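Local structure of putative methylthioribose-1-phosphate isomerase (Pyrococcus horikoshii OT3, 6A34) at residues 156-161 with 185-190; 194-199 with 213-218; 42-47 with 90-95. The protein probably interconverts 5-methylthioribose 1-phosphate and 5-methylthioribulose 1-phosphate, an isomerisation of the methionine salvage pathway. All blocks are in the same frame, centred on the assembly; numbering follows the deposited sequence.

Overall arrangement
Along the chain contact 3 closes first, then contact 1, then contact 2. Contacts 1 and 2 are neighbours in the Rossmann-like part, their centres about 13 Å apart: helix 180-189 of contact 1 is followed, after a short turn, by strand 193-199 of contact 2, and salt bridges from R185 to E214 and D218 tie helix 180-189 to helix 206-217. Contact 3 lies on the opposite side of the chain's centre, its centre about 41 Å from that of contact 1 and 36 Å from that of contact 2. The first two therefore build up the mostly parallel sheet and its covering helices, while the third lies in the largely helical N-terminal part, which also carries short strands.

Contact 1 of 3, residues 156-161 with 185-190; sequences EVLPEG and RVMHKD
M187 reaches out of helix 180-189 to L158 and P159, in the link that carries the chain from helix 125-157 into strand 161-165. Its CB leaves the helix in the direction of that link, and chi1 of -72° sets CG anti to the carbonyl carbon. CB and CG only bridge the distance, since neither comes close to residues 156-161. With chi2 at -176° the chain stays extended as far as the sulfur, which makes the first real contact: SD lies 3.7 Å from CD1 of L158 and 3.9 Å from CB of the same residue. A bend at chi3 (67°) then turns the methyl aside. CE comes to 4.1 Å from L158 CB and to 3.3 Å from the carbonyl O of P159, a close approach to a backbone oxygen of a methyl probably somewhat polarised by the sulfur, though no hydrogen bond.

The two side chains cross at about a right angle, so the methionine tip lies against both the base and one branch of the leucine. Methionine suits the place because it is long, unbranched and easily bent; leucine offers a broad apolar surface, and it also packs on F276 of strand 275-278, two places along the sheet. A155 and L193 add to the apolar surroundings of M187. D190, near the C-terminal end of this helix, is held by R4 and Y5. Where the link enters strand 161-165, G161 has backbone angles that would drive a side chain into the carbonyl O of E160, which explains the glycine. Here the C-terminal end of the connecting helix packs beside the entry to strand 161-165, within the beta-alpha-beta unit of strand 161-165, helix 180-189 and strand 193-199 in a Rossmann-like fold.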
loop_
_atom_site.group_PDB
_atom_site.type_symbol
_atom_site.label_atom_id
_atom_site.label_comp_id
_atom_site.label_asym_id
_atom_site.label_seq_id
_atom_site.Cartn_x
_atom_site.Cartn_y
_atom_site.Cartn_z
ATOM N N GLU A 156 5.568 28.569 6.789
ATOM C CA GLU A 156 6.648 29.488 6.329
ATOM C C GLU A 156 7.660 28.755 5.432
ATOM O O GLU A 156 8.250 29.363 4.559
ATOM C CB GLU A 156 7.501 30.064 7.470
ATOM C CG GLU A 156 6.810 31.071 8.379
ATOM C CD GLU A 156 6.294 32.356 7.741
ATOM O OE1 GLU A 156 5.385 32.986 8.333
ATOM O OE2 GLU A 156 6.803 32.740 6.664
ATOM N N VAL A 157 7.908 27.466 5.697
ATOM C CA VAL A 157 9.075 26.772 5.135
ATOM C C VAL A 157 8.674 25.862 3.968
ATOM O O VAL A 157 9.501 25.610 3.134
ATOM C CB VAL A 157 9.863 25.987 6.205
ATOM C CG1 VAL A 157 10.529 26.906 7.233
ATOM C CG2 VAL A 157 9.022 24.929 6.891
ATOM N N LEU A 158 7.444 25.326 3.939
ATOM C CA LEU A 158 6.999 24.538 2.790
ATOM C C LEU A 158 6.778 25.463 1.601
ATOM O O LEU A 158 6.304 26.584 1.751
ATOM C CB LEU A 158 5.684 23.804 3.063
ATOM C CG LEU A 158 5.698 22.682 4.091
ATOM C CD1 LEU A 158 4.549 21.719 3.824
ATOM C CD2 LEU A 158 7.011 21.944 4.114
ATOM N N PRO A 159 7.009 24.967 0.371
ATOM C CA PRO A 159 6.627 25.706 -0.828
ATOM C C PRO A 159 5.104 25.674 -1.038
ATOM O O PRO A 159 4.436 24.740 -0.595
ATOM C CB PRO A 159 7.361 24.918 -1.922
ATOM C CG PRO A 159 7.312 23.502 -1.417
ATOM C CD PRO A 159 7.552 23.634 0.075
ATOM N N GLU A 160 4.585 26.696 -1.723
ATOM C CA GLU A 160 3.290 26.639 -2.339
ATOM C C GLU A 160 3.301 25.521 -3.367
ATOM O O GLU A 160 4.305 25.328 -4.070
ATOM C CB GLU A 160 2.918 27.849 -3.199
ATOM C CG GLU A 160 3.329 29.190 -2.638
ATOM C CD GLU A 160 2.519 30.334 -3.230
ATOM O OE1 GLU A 160 2.560 31.443 -2.631
ATOM O OE2 GLU A 160 1.840 30.097 -4.293
ATOM N N GLY A 161 2.165 24.841 -3.479
ATOM C CA GLY A 161 1.941 23.910 -4.538
ATOM C C GLY A 161 1.357 22.648 -3.997
ATOM O O GLY A 161 0.469 22.686 -3.187
ATOM N N ARG A 185 -3.602 23.211 7.017
ATOM C CA ARG A 185 -4.770 24.133 7.211
ATOM C C ARG A 185 -4.320 25.602 7.058
ATOM O O ARG A 185 -4.925 26.363 6.345
ATOM C CB ARG A 185 -5.471 23.831 8.536
ATOM C CG ARG A 185 -6.364 22.602 8.444
ATOM C CD ARG A 185 -6.872 22.171 9.809
ATOM N NE ARG A 185 -7.979 21.226 9.659
ATOM C CZ ARG A 185 -7.853 19.907 9.677
ATOM N NH1 ARG A 185 -6.717 19.360 10.082
ATOM N NH2 ARG A 185 -8.866 19.142 9.285
ATOM N N VAL A 186 -3.171 25.966 7.631
ATOM C CA VAL A 186 -2.677 27.309 7.469
ATOM C C VAL A 186 -2.371 27.579 5.990
ATOM O O VAL A 186 -2.731 28.631 5.457
ATOM C CB VAL A 186 -1.454 27.563 8.358
ATOM C CG1 VAL A 186 -0.810 28.880 8.022
ATOM C CG2 VAL A 186 -1.816 27.508 9.825
ATOM N N MET A 187 -1.711 26.624 5.323
ATOM C CA MET A 187 -1.369 26.766 3.936
ATOM C C MET A 187 -2.653 26.960 3.113
ATOM O O MET A 187 -2.665 27.751 2.169
ATOM C CB MET A 187 -0.590 25.544 3.420
ATOM C CG MET A 187 0.817 25.472 3.959
ATOM S SD MET A 187 1.789 24.108 3.279
ATOM C CE MET A 187 1.936 24.623 1.564
ATOM N N HIS A 188 -3.708 26.208 3.444
ATOM C CA HIS A 188 -4.960 26.240 2.660
ATOM C C HIS A 188 -5.606 27.629 2.776
ATOM O O HIS A 188 -6.019 28.221 1.782
ATOM C CB HIS A 188 -5.916 25.117 3.092
ATOM C CG HIS A 188 -7.261 25.201 2.460
ATOM N ND1 HIS A 188 -7.471 24.900 1.133
ATOM C CD2 HIS A 188 -8.462 25.558 2.954
ATOM C CE1 HIS A 188 -8.753 25.047 0.841
ATOM N NE2 HIS A 188 -9.373 25.462 1.929
ATOM N N LYS A 189 -5.669 28.144 4.002
ATOM C CA LYS A 189 -6.183 29.495 4.255
ATOM C C LYS A 189 -5.361 30.529 3.484
ATOM O O LYS A 189 -5.930 31.511 2.967
ATOM C CB LYS A 189 -6.120 29.872 5.745
ATOM C CG LYS A 189 -7.468 30.009 6.428
ATOM C CD LYS A 189 -8.305 28.752 6.286
ATOM C CE LYS A 189 -9.649 29.006 5.642
ATOM N NZ LYS A 189 -10.500 27.796 5.710
ATOM N N ASP A 190 -4.033 30.343 3.475
ATOM C CA ASP A 190 -3.129 31.308 2.838
ATOM C C ASP A 190 -3.249 31.230 1.307
ATOM O O ASP A 190 -2.683 32.056 0.615
ATOM C CB ASP A 190 -1.678 31.104 3.281
ATOM C CG ASP A 190 -1.387 31.695 4.644
ATOM O OD1 ASP A 190 -2.141 32.587 5.060
ATOM O OD2 ASP A 190 -0.417 31.254 5.278
#

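Contact 2 of 3, residues 194-199 with 213-218; sequences KLLWLD and WEYSYD
Y215, on helix 206-217, turns its ring to two leucines of strand 193-199, L196 and L198, with no hydrogen bond between the segments. The most specific interaction is CH-pi. L196 CD2 sits over one ring face, 4.1 Å from the centroid and 26° off the normal, displaced to the side of CD2 and CE2. With CG anti to the backbone N (chi1 -174°), L196 carries its CD2 branch, and not CD1, over the ring.

Plain apolar packing supplies the rest. L198 CD2 approaches obliquely, 4.0 Å from Y215 CD2, so the same side of the ring perimeter serves both leucines. They stand two residues apart on the strand and hence project to the same side of the sheet, a spacing one wide, flat aromatic group can span. With an alanine in place of Y215, the leucine methyls would probably lose the surface they rest on, and a gap would open between strand and helix.

A charged network adjoins this patch. The carboxylate carbon CD of E214 lies 4.3 Å above the opposite ring face, offset toward the rim. The buried E214 is satisfied by R185 and by the backbone N-H groups of S171 and L172, while D218 takes a second salt bridge from R185; the glutamate is likely to remain ionised.

V180 and V184 of helix 180-189 also pack on Y215, so the ring is wedged between two helices lying over the same face of the sheet. W197 points the other way, its NE1 bonded to F238 O. Helix 206-217 is the crossover from strand 193-199 to strand 222-225, one of the two edge strands within the chain, and W213 and S216 on its outer side pack on P314 and V316 of the second subunit.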
loop_
_atom_site.group_PDB
_atom_site.type_symbol
_atom_site.label_atom_id
_atom_site.label_comp_id
_atom_site.label_asym_id
_atom_site.label_seq_id
_atom_site.Cartn_x
_atom_site.Cartn_y
_atom_site.Cartn_z
ATOM N N LYS A 194 -2.284 23.954 -3.153
ATOM C CA LYS A 194 -3.023 23.709 -4.379
ATOM C C LYS A 194 -3.567 22.289 -4.370
ATOM O O LYS A 194 -4.579 22.015 -5.001
ATOM C CB LYS A 194 -2.158 23.893 -5.630
ATOM C CG LYS A 194 -1.533 25.271 -5.757
ATOM C CD LYS A 194 -2.539 26.443 -5.669
ATOM C CE LYS A 194 -1.889 27.750 -5.262
ATOM N NZ LYS A 194 -0.552 27.895 -5.893
ATOM N N LEU A 195 -2.835 21.384 -3.717
ATOM C CA LEU A 195 -3.185 19.981 -3.759
ATOM C C LEU A 195 -2.443 19.277 -2.631
ATOM O O LEU A 195 -1.253 19.515 -2.448
ATOM C CB LEU A 195 -2.814 19.391 -5.124
ATOM C CG LEU A 195 -2.983 17.873 -5.245
ATOM C CD1 LEU A 195 -4.439 17.467 -5.192
ATOM C CD2 LEU A 195 -2.350 17.336 -6.531
ATOM N N LEU A 196 -3.178 18.443 -1.891
ATOM C CA LEU A 196 -2.643 17.573 -0.893
ATOM C C LEU A 196 -2.800 16.121 -1.353
ATOM O O LEU A 196 -3.897 15.608 -1.319
ATOM C CB LEU A 196 -3.383 17.786 0.428
ATOM C CG LEU A 196 -2.814 17.010 1.619
ATOM C CD1 LEU A 196 -1.340 17.301 1.814
ATOM C CD2 LEU A 196 -3.582 17.332 2.893
ATOM N N TRP A 197 -1.689 15.464 -1.708
ATOM C CA TRP A 197 -1.696 14.008 -1.896
ATOM C C TRP A 197 -1.759 13.323 -0.534
ATOM O O TRP A 197 -0.966 13.670 0.385
ATOM C CB TRP A 197 -0.440 13.523 -2.617
ATOM C CG TRP A 197 -0.261 14.084 -3.981
ATOM C CD1 TRP A 197 0.513 15.142 -4.322
ATOM C CD2 TRP A 197 -0.866 13.610 -5.192
ATOM N NE1 TRP A 197 0.447 15.342 -5.671
ATOM C CE2 TRP A 197 -0.382 14.417 -6.231
ATOM C CE3 TRP A 197 -1.748 12.566 -5.499
ATOM C CZ2 TRP A 197 -0.733 14.214 -7.564
ATOM C CZ3 TRP A 197 -2.116 12.373 -6.814
ATOM C CH2 TRP A 197 -1.620 13.191 -7.835
ATOM N N LEU A 198 -2.627 12.315 -0.443
ATOM C CA LEU A 198 -2.803 11.481 0.748
ATOM C C LEU A 198 -2.538 10.016 0.410
ATOM O O LEU A 198 -3.328 9.404 -0.323
ATOM C CB LEU A 198 -4.240 11.610 1.257
ATOM C CG LEU A 198 -4.650 13.018 1.652
ATOM C CD1 LEU A 198 -6.133 13.030 2.061
ATOM C CD2 LEU A 198 -3.751 13.539 2.765
ATOM N N ASP A 199 -1.453 9.464 0.970
ATOM C CA ASP A 199 -1.191 8.028 0.936
ATOM C C ASP A 199 -2.275 7.365 1.786
ATOM O O ASP A 199 -2.504 7.796 2.919
ATOM C CB ASP A 199 0.181 7.684 1.513
ATOM C CG ASP A 199 1.389 8.165 0.718
ATOM O OD1 ASP A 199 1.235 8.534 -0.452
ATOM O OD2 ASP A 199 2.497 8.146 1.291
ATOM N N TRP A 213 -11.129 12.129 5.070
ATOM C CA TRP A 213 -12.347 12.617 5.624
ATOM C C TRP A 213 -12.176 14.037 6.190
ATOM O O TRP A 213 -12.853 14.937 5.739
ATOM C CB TRP A 213 -12.873 11.641 6.676
ATOM C CG TRP A 213 -14.171 12.127 7.213
ATOM C CD1 TRP A 213 -15.395 11.933 6.655
ATOM C CD2 TRP A 213 -14.362 13.004 8.334
ATOM N NE1 TRP A 213 -16.336 12.617 7.367
ATOM C CE2 TRP A 213 -15.746 13.270 8.411
ATOM C CE3 TRP A 213 -13.511 13.582 9.283
ATOM C CZ2 TRP A 213 -16.301 14.094 9.394
ATOM C CZ3 TRP A 213 -14.063 14.378 10.272
ATOM C CH2 TRP A 213 -15.436 14.637 10.318
ATOM N N GLU A 214 -11.265 14.241 7.147
ATOM C CA GLU A 214 -11.163 15.556 7.817
ATOM C C GLU A 214 -10.693 16.644 6.848
ATOM O O GLU A 214 -11.136 17.769 6.982
ATOM C CB GLU A 214 -10.290 15.549 9.073
ATOM C CG GLU A 214 -8.869 15.018 8.915
ATOM C CD GLU A 214 -7.997 15.440 10.090
ATOM O OE1 GLU A 214 -7.786 16.660 10.222
ATOM O OE2 GLU A 214 -7.620 14.574 10.940
ATOM N N TYR A 215 -9.778 16.331 5.911
ATOM C CA TYR A 215 -9.248 17.386 5.062
ATOM C C TYR A 215 -10.307 17.746 4.027
ATOM O O TYR A 215 -10.433 18.923 3.621
ATOM C CB TYR A 215 -7.902 17.011 4.432
ATOM C CG TYR A 215 -6.766 16.837 5.415
ATOM C CD1 TYR A 215 -6.559 17.751 6.439
ATOM C CD2 TYR A 215 -5.910 15.747 5.349
ATOM C CE1 TYR A 215 -5.526 17.602 7.350
ATOM C CE2 TYR A 215 -4.871 15.588 6.250
ATOM C CZ TYR A 215 -4.673 16.517 7.260
ATOM O OH TYR A 215 -3.671 16.366 8.182
ATOM N N SER A 216 -11.058 16.732 3.599
ATOM C CA SER A 216 -12.203 16.970 2.745
ATOM C C SER A 216 -13.276 17.795 3.490
ATOM O O SER A 216 -13.740 18.795 2.992
ATOM C CB SER A 216 -12.760 15.698 2.190
ATOM O OG SER A 216 -13.638 16.027 1.136
ATOM N N TYR A 217 -13.639 17.388 4.701
ATOM C CA TYR A 217 -14.582 18.121 5.513
ATOM C C TYR A 217 -14.275 19.620 5.513
ATOM O O TYR A 217 -15.197 20.432 5.418
ATOM C CB TYR A 217 -14.589 17.601 6.950
ATOM C CG TYR A 217 -15.755 18.082 7.779
ATOM C CD1 TYR A 217 -15.662 19.253 8.504
ATOM C CD2 TYR A 217 -16.935 17.362 7.862
ATOM C CE1 TYR A 217 -16.701 19.707 9.292
ATOM C CE2 TYR A 217 -17.990 17.801 8.648
ATOM C CZ TYR A 217 -17.875 18.988 9.364
ATOM O OH TYR A 217 -18.874 19.464 10.174
ATOM N N ASP A 218 -12.992 19.986 5.571
ATOM C CA ASP A 218 -12.603 21.365 5.646
ATOM C C ASP A 218 -12.420 21.982 4.266
ATOM O O ASP A 218 -11.998 23.137 4.178
ATOM C CB ASP A 218 -11.351 21.530 6.508
ATOM C CG ASP A 218 -11.657 21.604 7.995
ATOM O OD1 ASP A 218 -12.808 21.987 8.324
ATOM O OD2 ASP A 218 -10.738 21.296 8.824
#

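Contact 3 of 3, residues 42-47 with 90-95; sequences SKVEEV and EKAYEI
V44, in the first turn of helix 44-52, turns its CG2 to the flank of helix 82-97, where A92 and I95 stand one turn apart. This is the better buried part of the contact: CG2 lies 4.4 Å from A92 CB and 4.3 Å from I95 CG2, straddling the two. The small methyl of A92 lets the valine come near the helix backbone, and the alpha carbons of V44 and A92 are 7.0 Å apart. Y73 of helix 59-76 borders both V44 and A92, and L70 of the same helix also packs on A92, so a third helix closes this side with apolar groups.

Such packing belongs to the largely helical N-terminal part of the protein, where helices 59-76 and 82-97 run side by side and the short helix 44-52 is laid against them. Short strands complete this part, and V47 packs on V24, M26 and F41 from them. On another face of helix 82-97, K114 meets the Y93 ring by a cation-pi interaction and pairs with E90, linking it to helix 104-119.

The solvent side is looser. E45 bends back at chi2 (78°), bringing OE2 to 4.2 Å from I95 CD1, a distant brush of a carboxylate past a methyl, with no hydrogen bond across the contact. I95 is exposed here, though its CG2 branch still shares in the inner packing. Glutamate suits this exposed edge because its carboxylate can stay hydrated; OE2 alone comes near the isoleucine.

Away from the interface, E46 secures the start of helix 44-52. Its OE1 accepts a nearly straight bond from the backbone N of S42, 2.8 Å long at 170°, and a weak one from that of K43, the N-cap residue.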
loop_
_atom_site.group_PDB
_atom_site.type_symbol
_atom_site.label_atom_id
_atom_site.label_comp_id
_atom_site.label_asym_id
_atom_site.label_seq_id
_atom_site.Cartn_x
_atom_site.Cartn_y
_atom_site.Cartn_z
ATOM N N SER A 42 -20.795 10.841 30.347
ATOM C CA SER A 42 -21.195 11.487 31.598
ATOM C C SER A 42 -20.662 10.750 32.837
ATOM O O SER A 42 -20.868 11.224 33.931
ATOM C CB SER A 42 -22.694 11.601 31.639
ATOM O OG SER A 42 -23.167 12.196 30.429
ATOM N N LYS A 43 -19.950 9.628 32.658
ATOM C CA LYS A 43 -19.360 8.858 33.781
ATOM C C LYS A 43 -17.919 8.480 33.438
ATOM O O LYS A 43 -17.596 8.317 32.258
ATOM C CB LYS A 43 -20.148 7.571 34.045
ATOM C CG LYS A 43 -21.660 7.745 34.131
ATOM C CD LYS A 43 -22.438 6.436 34.147
ATOM C CE LYS A 43 -23.812 6.585 33.520
ATOM N NZ LYS A 43 -24.765 5.563 34.012
ATOM N N VAL A 44 -17.068 8.288 34.457
ATOM C CA VAL A 44 -15.648 8.102 34.157
ATOM C C VAL A 44 -15.467 6.748 33.456
ATOM O O VAL A 44 -14.595 6.642 32.580
ATOM C CB VAL A 44 -14.680 8.316 35.346
ATOM C CG1 VAL A 44 -15.272 9.162 36.447
ATOM C CG2 VAL A 44 -14.106 7.037 35.897
ATOM N N GLU A 45 -16.333 5.775 33.790
ATOM C CA GLU A 45 -16.334 4.413 33.202
ATOM C C GLU A 45 -16.560 4.484 31.690
ATOM O O GLU A 45 -15.871 3.809 30.954
ATOM C CB GLU A 45 -17.436 3.518 33.780
ATOM C CG GLU A 45 -17.221 3.122 35.229
ATOM C CD GLU A 45 -17.557 4.189 36.264
ATOM O OE1 GLU A 45 -18.306 5.159 35.936
ATOM O OE2 GLU A 45 -17.055 4.056 37.404
ATOM N N GLU A 46 -17.534 5.299 31.264
ATOM C CA GLU A 46 -17.836 5.566 29.845
ATOM C C GLU A 46 -16.618 6.160 29.102
ATOM O O GLU A 46 -16.399 5.827 27.949
ATOM C CB GLU A 46 -19.033 6.513 29.695
ATOM C CG GLU A 46 -20.362 5.942 30.172
ATOM C CD GLU A 46 -21.545 6.906 30.091
ATOM O OE1 GLU A 46 -21.320 8.127 29.905
ATOM O OE2 GLU A 46 -22.707 6.438 30.222
ATOM N N VAL A 47 -15.877 7.078 29.740
ATOM C CA VAL A 47 -14.678 7.718 29.162
ATOM C C VAL A 47 -13.564 6.665 29.043
ATOM O O VAL A 47 -12.863 6.591 28.042
ATOM C CB VAL A 47 -14.212 8.914 30.030
ATOM C CG1 VAL A 47 -12.840 9.438 29.650
ATOM C CG2 VAL A 47 -15.220 10.050 30.032
ATOM N N GLU A 90 -8.392 8.702 43.423
ATOM C CA GLU A 90 -7.424 7.622 43.219
ATOM C C GLU A 90 -8.088 6.476 42.435
ATOM O O GLU A 90 -7.532 5.989 41.462
ATOM C CB GLU A 90 -6.853 7.151 44.559
ATOM C CG GLU A 90 -5.334 7.145 44.591
ATOM C CD GLU A 90 -4.648 6.103 43.716
ATOM O OE1 GLU A 90 -5.183 4.986 43.596
ATOM O OE2 GLU A 90 -3.565 6.400 43.172
ATOM N N LYS A 91 -9.291 6.047 42.828
ATOM C CA LYS A 91 -9.964 5.006 42.054
ATOM C C LYS A 91 -10.102 5.435 40.584
ATOM O O LYS A 91 -9.844 4.646 39.673
ATOM C CB LYS A 91 -11.350 4.677 42.602
ATOM C CG LYS A 91 -11.368 3.641 43.716
ATOM C CD LYS A 91 -12.760 3.431 44.315
ATOM C CE LYS A 91 -12.781 2.382 45.411
ATOM N NZ LYS A 91 -11.761 2.662 46.452
ATOM N N ALA A 92 -10.502 6.692 40.359
ATOM C CA ALA A 92 -10.760 7.178 39.030
ATOM C C ALA A 92 -9.442 7.270 38.230
ATOM O O ALA A 92 -9.409 6.958 37.047
ATOM C CB ALA A 92 -11.494 8.494 39.113
ATOM N N TYR A 93 -8.367 7.697 38.888
ATOM C CA TYR A 93 -7.036 7.742 38.303
ATOM C C TYR A 93 -6.632 6.362 37.772
ATOM O O TYR A 93 -6.158 6.259 36.647
ATOM C CB TYR A 93 -6.023 8.244 39.328
ATOM C CG TYR A 93 -4.578 7.978 38.999
ATOM C CD1 TYR A 93 -3.857 8.844 38.193
ATOM C CD2 TYR A 93 -3.924 6.858 39.501
ATOM C CE1 TYR A 93 -2.520 8.617 37.897
ATOM C CE2 TYR A 93 -2.595 6.601 39.190
ATOM C CZ TYR A 93 -1.886 7.486 38.392
ATOM O OH TYR A 93 -0.567 7.258 38.109
ATOM N N GLU A 94 -6.847 5.330 38.593
ATOM C CA GLU A 94 -6.502 3.946 38.285
ATOM C C GLU A 94 -7.351 3.399 37.134
ATOM O O GLU A 94 -6.825 2.723 36.262
ATOM C CB GLU A 94 -6.673 3.039 39.508
ATOM C CG GLU A 94 -5.544 3.167 40.509
ATOM C CD GLU A 94 -4.191 2.713 39.984
ATOM O OE1 GLU A 94 -3.213 3.485 40.136
ATOM O OE2 GLU A 94 -4.118 1.590 39.421
ATOM N N ILE A 95 -8.659 3.646 37.159
ATOM C CA ILE A 95 -9.529 3.193 36.087
ATOM C C ILE A 95 -9.027 3.744 34.740
ATOM O O ILE A 95 -8.975 3.040 33.731
ATOM C CB ILE A 95 -10.987 3.575 36.395
ATOM C CG1 ILE A 95 -11.548 2.707 37.530
ATOM C CG2 ILE A 95 -11.851 3.494 35.147
ATOM C CD1 ILE A 95 -12.992 3.026 37.946
#